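Local coordinates for protein berberine bridge enzyme-like 28 (Arabidopsis thaliana, PDB 5D79) that is an FAD-dependent oxidoreductase of the berberine bridge enzyme-like family, secreted, and involved in adaptation to salt stress, at residues 369-374 with 417-422; 186-191 with 424-429. One frame throughout, in Å; residues are numbered along the deposited sequence.

Contact 1 of 2, residues 369-374 with 417-422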
# COMPACT_ATOMS: atom_id res chain seq x y z
N ASP A 369 0.88 11.76 1.32
CA ASP A 369 -0.30 11.88 0.48
C ASP A 369 -1.42 12.70 1.14
O ASP A 369 -1.31 13.11 2.29
CB ASP A 369 -0.78 10.48 0.06
CG ASP A 369 -1.72 9.81 1.06
OD1 ASP A 369 -1.56 9.97 2.29
OD2 ASP A 369 -2.64 9.10 0.59
N ASP A 370 -2.46 12.97 0.35
CA ASP A 370 -3.56 13.83 0.71
C ASP A 370 -4.85 13.37 0.04
O ASP A 370 -4.84 12.60 -0.93
CB ASP A 370 -3.29 15.28 0.27
CG ASP A 370 -2.58 16.09 1.31
OD1 ASP A 370 -2.98 16.04 2.49
OD2 ASP A 370 -1.64 16.81 0.94
N PHE A 371 -5.96 13.87 0.55
CA PHE A 371 -7.24 13.68 -0.08
C PHE A 371 -7.80 15.05 -0.43
O PHE A 371 -7.78 15.96 0.40
CB PHE A 371 -8.18 12.88 0.82
CG PHE A 371 -7.76 11.45 0.97
CD1 PHE A 371 -6.83 11.09 1.94
CD2 PHE A 371 -8.23 10.48 0.10
CE1 PHE A 371 -6.40 9.77 2.06
CE2 PHE A 371 -7.81 9.15 0.22
CZ PHE A 371 -6.89 8.81 1.19
N VAL A 372 -8.25 15.19 -1.67
CA VAL A 372 -8.85 16.43 -2.15
C VAL A 372 -10.35 16.26 -2.19
O VAL A 372 -10.85 15.29 -2.74
CB VAL A 372 -8.31 16.82 -3.55
CG1 VAL A 372 -9.08 18.01 -4.13
CG2 VAL A 372 -6.81 17.12 -3.47
N GLN A 373 -11.06 17.20 -1.58
CA GLN A 373 -12.51 17.10 -1.44
C GLN A 373 -13.25 18.08 -2.35
O GLN A 373 -14.44 17.93 -2.61
CB GLN A 373 -12.91 17.31 0.03
CG GLN A 373 -12.23 16.29 0.94
CD GLN A 373 -12.68 16.35 2.38
OE1 GLN A 373 -12.80 17.43 2.96
NE2 GLN A 373 -12.92 15.19 2.97
N GLU A 374 -12.53 19.08 -2.83
CA GLU A 374 -13.08 20.01 -3.82
C GLU A 374 -11.93 20.53 -4.69
O GLU A 374 -10.81 20.69 -4.19
CB GLU A 374 -13.84 21.16 -3.15
CG GLU A 374 -13.03 22.02 -2.19
CD GLU A 374 -13.88 23.08 -1.48
OE1 GLU A 374 -15.06 22.81 -1.20
OE2 GLU A 374 -13.35 24.18 -1.21
N PHE A 417 -10.65 1.84 6.58
CA PHE A 417 -10.34 2.89 5.61
C PHE A 417 -11.50 3.89 5.53
O PHE A 417 -12.63 3.53 5.16
CB PHE A 417 -10.04 2.27 4.23
CG PHE A 417 -9.69 3.28 3.18
CD1 PHE A 417 -10.68 3.93 2.47
CD2 PHE A 417 -8.36 3.56 2.91
CE1 PHE A 417 -10.37 4.87 1.50
CE2 PHE A 417 -8.03 4.49 1.93
CZ PHE A 417 -9.04 5.15 1.23
N PRO A 418 -11.23 5.16 5.88
CA PRO A 418 -12.33 6.11 6.07
C PRO A 418 -12.66 7.00 4.87
O PRO A 418 -13.69 7.67 4.88
CB PRO A 418 -11.80 6.97 7.22
CG PRO A 418 -10.36 7.10 6.88
CD PRO A 418 -9.96 5.71 6.38
N HIS A 419 -11.78 7.03 3.88
CA HIS A 419 -11.85 8.05 2.84
C HIS A 419 -12.76 7.65 1.69
O HIS A 419 -12.30 7.18 0.65
CB HIS A 419 -10.45 8.34 2.32
CG HIS A 419 -9.44 8.48 3.41
ND1 HIS A 419 -9.32 9.62 4.17
CD2 HIS A 419 -8.54 7.60 3.90
CE1 HIS A 419 -8.38 9.44 5.07
NE2 HIS A 419 -7.89 8.23 4.93
N ARG A 420 -14.05 7.86 1.89
CA ARG A 420 -15.04 7.44 0.92
C ARG A 420 -15.74 8.66 0.32
O ARG A 420 -15.06 9.56 -0.18
CB ARG A 420 -16.04 6.46 1.56
CG ARG A 420 -15.38 5.28 2.29
CD ARG A 420 -14.57 4.34 1.38
NE ARG A 420 -14.18 3.13 2.11
CZ ARG A 420 -13.80 1.98 1.55
NH1 ARG A 420 -13.75 1.84 0.22
NH2 ARG A 420 -13.48 0.95 2.32
N GLY A 421 -17.07 8.70 0.35
CA GLY A 421 -17.82 9.82 -0.18
C GLY A 421 -17.32 11.16 0.31
O GLY A 421 -16.94 11.31 1.47
N GLY A 422 -17.31 12.14 -0.59
CA GLY A 422 -16.79 13.46 -0.27
C GLY A 422 -15.34 13.66 -0.68
O GLY A 422 -14.82 14.78 -0.65

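Contact 2 of 2, residues 186-191 with 424-429. With FAD (flavin-adenine dinucleotide), chain E.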
# COMPACT_ATOMS: atom_id res chain seq x y z
N GLY A 186 -5.68 -1.51 3.48
CA GLY A 186 -6.61 -1.06 2.45
C GLY A 186 -6.29 -1.62 1.07
O GLY A 186 -6.68 -2.75 0.73
N GLY A 187 -5.59 -0.83 0.26
CA GLY A 187 -5.09 -1.31 -1.03
C GLY A 187 -5.89 -0.90 -2.25
O GLY A 187 -6.85 -1.55 -2.61
N TYR A 188 -5.48 0.18 -2.91
CA TYR A 188 -6.16 0.62 -4.12
C TYR A 188 -5.29 0.39 -5.36
O TYR A 188 -4.06 0.29 -5.27
CB TYR A 188 -6.58 2.10 -4.02
CG TYR A 188 -5.45 3.12 -4.05
CD1 TYR A 188 -4.79 3.45 -5.23
CD2 TYR A 188 -5.06 3.77 -2.89
CE1 TYR A 188 -3.77 4.38 -5.25
CE2 TYR A 188 -4.03 4.71 -2.90
CZ TYR A 188 -3.39 5.02 -4.09
OH TYR A 188 -2.37 5.96 -4.10
N GLY A 189 -5.95 0.31 -6.51
CA GLY A 189 -5.30 0.12 -7.80
C GLY A 189 -6.34 0.46 -8.85
O GLY A 189 -7.35 1.11 -8.53
N THR A 190 -6.15 -0.00 -10.08
CA THR A 190 -6.98 0.45 -11.19
C THR A 190 -8.45 -0.02 -11.21
O THR A 190 -9.18 0.33 -12.14
CB THR A 190 -6.35 0.03 -12.52
OG1 THR A 190 -6.28 -1.39 -12.58
CG2 THR A 190 -4.95 0.60 -12.63
N LEU A 191 -8.88 -0.79 -10.22
CA LEU A 191 -10.26 -1.25 -10.17
C LEU A 191 -11.04 -0.67 -8.99
O LEU A 191 -12.14 -1.12 -8.69
CB LEU A 191 -10.32 -2.78 -10.09
CG LEU A 191 -9.99 -3.63 -11.33
CD1 LEU A 191 -9.77 -5.10 -10.96
CD2 LEU A 191 -11.09 -3.49 -12.37
N LEU A 424 -12.90 13.49 -3.76
CA LEU A 424 -12.85 13.45 -5.22
C LEU A 424 -11.71 12.53 -5.69
O LEU A 424 -11.91 11.65 -6.54
CB LEU A 424 -12.68 14.86 -5.79
CG LEU A 424 -13.69 15.92 -5.39
CD1 LEU A 424 -13.45 17.13 -6.24
CD2 LEU A 424 -15.08 15.41 -5.60
N TYR A 425 -10.52 12.74 -5.14
CA TYR A 425 -9.37 11.91 -5.50
C TYR A 425 -8.31 11.94 -4.41
O TYR A 425 -8.37 12.74 -3.47
CB TYR A 425 -8.77 12.36 -6.84
CG TYR A 425 -8.24 13.78 -6.87
CD1 TYR A 425 -9.07 14.84 -7.23
CD2 TYR A 425 -6.91 14.05 -6.59
CE1 TYR A 425 -8.61 16.14 -7.28
CE2 TYR A 425 -6.43 15.36 -6.63
CZ TYR A 425 -7.28 16.39 -6.98
OH TYR A 425 -6.82 17.69 -7.04
N GLU A 426 -7.35 11.04 -4.52
CA GLU A 426 -6.24 10.98 -3.60
C GLU A 426 -5.00 11.44 -4.36
O GLU A 426 -4.89 11.23 -5.57
CB GLU A 426 -6.08 9.56 -3.03
CG GLU A 426 -5.00 9.38 -1.96
CD GLU A 426 -3.66 8.95 -2.54
OE1 GLU A 426 -3.62 8.61 -3.75
OE2 GLU A 426 -2.67 8.94 -1.80
N ILE A 427 -4.09 12.10 -3.67
CA ILE A 427 -2.90 12.60 -4.33
C ILE A 427 -1.65 12.22 -3.53
O ILE A 427 -1.60 12.42 -2.31
CB ILE A 427 -2.98 14.14 -4.56
CG1 ILE A 427 -1.70 14.69 -5.18
CG2 ILE A 427 -3.30 14.87 -3.27
CD1 ILE A 427 -1.87 16.10 -5.67
N GLN A 428 -0.67 11.64 -4.21
CA GLN A 428 0.58 11.26 -3.58
C GLN A 428 1.72 12.07 -4.15
O GLN A 428 1.86 12.20 -5.35
CB GLN A 428 0.86 9.76 -3.76
CG GLN A 428 2.17 9.28 -3.13
CD GLN A 428 2.58 7.89 -3.56
OE1 GLN A 428 1.99 7.29 -4.46
NE2 GLN A 428 3.62 7.36 -2.90
N TYR A 429 2.54 12.62 -3.27
CA TYR A 429 3.78 13.28 -3.67
C TYR A 429 4.94 12.39 -3.24
O TYR A 429 5.15 12.16 -2.05
CB TYR A 429 3.91 14.66 -3.01
CG TYR A 429 2.59 15.32 -2.63
CD1 TYR A 429 1.96 15.03 -1.41
CD2 TYR A 429 2.00 16.27 -3.46
CE1 TYR A 429 0.78 15.65 -1.05
CE2 TYR A 429 0.81 16.88 -3.11
CZ TYR A 429 0.20 16.57 -1.91
OH TYR A 429 -0.98 17.19 -1.55
PA FAD E . 5.63 -4.77 4.61
O1A FAD E . 6.75 -3.81 4.94
O2A FAD E . 6.08 -6.21 4.62
O5B FAD E . 4.39 -4.51 5.61
C5B FAD E . 3.92 -3.20 5.89
C4B FAD E . 3.17 -3.11 7.22
O4B FAD E . 2.23 -4.16 7.30
C3B FAD E . 4.12 -3.25 8.41
O3B FAD E . 3.71 -2.43 9.49
C2B FAD E . 4.00 -4.72 8.76
O2B FAD E . 4.27 -4.97 10.13
C1B FAD E . 2.57 -5.06 8.34
N9A FAD E . 2.38 -6.46 7.91
C8A FAD E . 2.89 -7.10 6.80
N7A FAD E . 2.43 -8.38 6.80
C5A FAD E . 1.64 -8.57 7.88
C6A FAD E . 0.92 -9.66 8.36
N6A FAD E . 0.72 -10.74 7.61
N1A FAD E . 0.18 -9.53 9.53
C2A FAD E . 0.15 -8.33 10.20
N3A FAD E . 0.87 -7.25 9.71
C4A FAD E . 1.60 -7.36 8.58
N1 FAD E . -0.29 0.95 -2.00
C2 FAD E . -1.48 1.18 -2.67
O2 FAD E . -2.55 0.84 -2.16
N3 FAD E . -1.46 1.77 -3.93
C4 FAD E . -0.26 2.14 -4.53
O4 FAD E . -0.27 2.56 -5.69
C4X FAD E . 0.94 1.89 -3.86
N5 FAD E . 2.16 2.13 -4.48
C5X FAD E . 3.31 1.59 -3.93
C6 FAD E . 4.51 1.58 -4.63
C7 FAD E . 5.67 1.05 -4.07
C7M FAD E . 6.96 1.06 -4.83
C8 FAD E . 5.62 0.47 -2.80
C8M FAD E . 6.85 -0.09 -2.15
C9 FAD E . 4.42 0.48 -2.09
C9A FAD E . 3.28 1.08 -2.63
N10 FAD E . 2.10 1.12 -1.91
C10 FAD E . 0.91 1.27 -2.61
C1' FAD E . 2.10 0.94 -0.43
C2' FAD E . 1.93 -0.51 0.00
O2' FAD E . 0.64 -0.95 -0.35
C3' FAD E . 2.15 -0.57 1.51
O3' FAD E . 3.49 -0.24 1.78
C4' FAD E . 1.91 -1.95 2.07
O4' FAD E . 1.60 -1.86 3.43
C5' FAD E . 3.18 -2.76 1.96
O5' FAD E . 2.87 -4.12 2.15
P FAD E . 4.09 -5.16 2.18
O1P FAD E . 3.61 -6.50 2.68
O2P FAD E . 4.72 -5.28 0.81
O3P FAD E . 5.09 -4.36 3.15
O HOH W 1 -0.36 6.98 -5.95

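Contact 1 of 2, residues 369-374 with 417-422
Phe371 and His419 lie ring on ring in an offset stack, centroids 3.8 Å apart and planes 10° from parallel. The approach is off-centre on the phenyl side: His419 CG sits over one face of Phe371 toward the rim, 3.4 Å from Phe371 CZ, and His419 CB adds a CH-pi contact over the same face. On the imidazole side Phe371 CE1 lies over the ring centre, while CG of Pro418 covers the opposite face, clasping the imidazole between a proline and a phenylalanine. Phe417 CE2 meets the imidazole edge in plane, and Phe417 CZ reaches Phe371 CZ at 4.2 Å. With CG anti to the carbonyl carbon (chi1 -69°), the Phe371 ring is laid flat against the imidazole. At the exposed end, Gln373 and Gly422 meet more lightly: Gln373 CB lies 3.2 Å from Gly422 O, without a hydrogen bond joining the segments. His419 NE2 makes weak hydrogen bonds to Ala469 O and Tyr499 O. The aromatic stack thus fastens the loop between helix 406-409 and strand 425-434 onto the end of strand 363-372, which pairs with 425-434 and is an outermost strand of the seven-stranded antiparallel sheet.

Contact 2 of 2, residues 186-191 with 424-429
The loop 186-191 and strand 425-429 stay well apart in backbone, the closest CA atoms being those of Tyr188 and Glu426 at 10.4 Å, and side chains bridge the interval. Tyr188 reaches across with its phenol: its OH lies 3.0 Å from Glu426 OE1, the ring and carboxylate planes 53° apart. Glu426 comes to meet it through a chain that leaves with CG anti to the backbone N (chi1 -176°) and then bends at chi2. A water extends the link to the strand, 2.9 Å from Tyr188 OH and donating to Gln428 OE1 at 2.8 Å; Gln428 NE2 is bonded to Tyr113 OH. The N3 edge of the flavin is poised over one face of the Tyr188 ring, near its centre, the planes steeply tilted rather than stacked. The same residue grips the pyrimidine end of the flavin through its backbone: Tyr188 N donates to FAD O2 at 3.1 Å, and FAD N3 makes a weak bond to Tyr188 O. Gly186 and Gly187 adopt backbone angles at which a CB would press on the preceding carbonyl O, and Gly187 CA passes the pyrimidine edge 3.5 Å from FAD O2. A leucine in place of Tyr188 would probably leave the water without its phenol partner, Glu426 OE1 without this polar neighbour and FAD N3 without the aromatic face against it. This is the flavin pocket of the PCMH-type fold: a glycine-rich loop of the FAD-binding domain helps hold the pyrimidine end of the isoalloxazine, and the large antiparallel sheet supplies polar side chains from across.

Both contacts bear on the seven-stranded antiparallel sheet, through neighbouring strands: contact 1 uses the outermost strand 363-372, contact 2 the adjoining 425-434. Their centres lie about 10 Å apart, and both segments of contact 1 fall within the span of chain that contact 2 brings together. Asp370 OD2 and Tyr429 OH, 2.6 Å apart, probably share a hydrogen bond. Contact 1 has a buried aromatic centre and a more exposed end at Gln373 and Gly422, and is made by stacking and van der Waals packing away from the annotated sites. Contact 2 is wholly buried, smaller in area and polar, a phenol, carboxylate and water beside the flavin, and it joins the sheet to the FAD-binding domain.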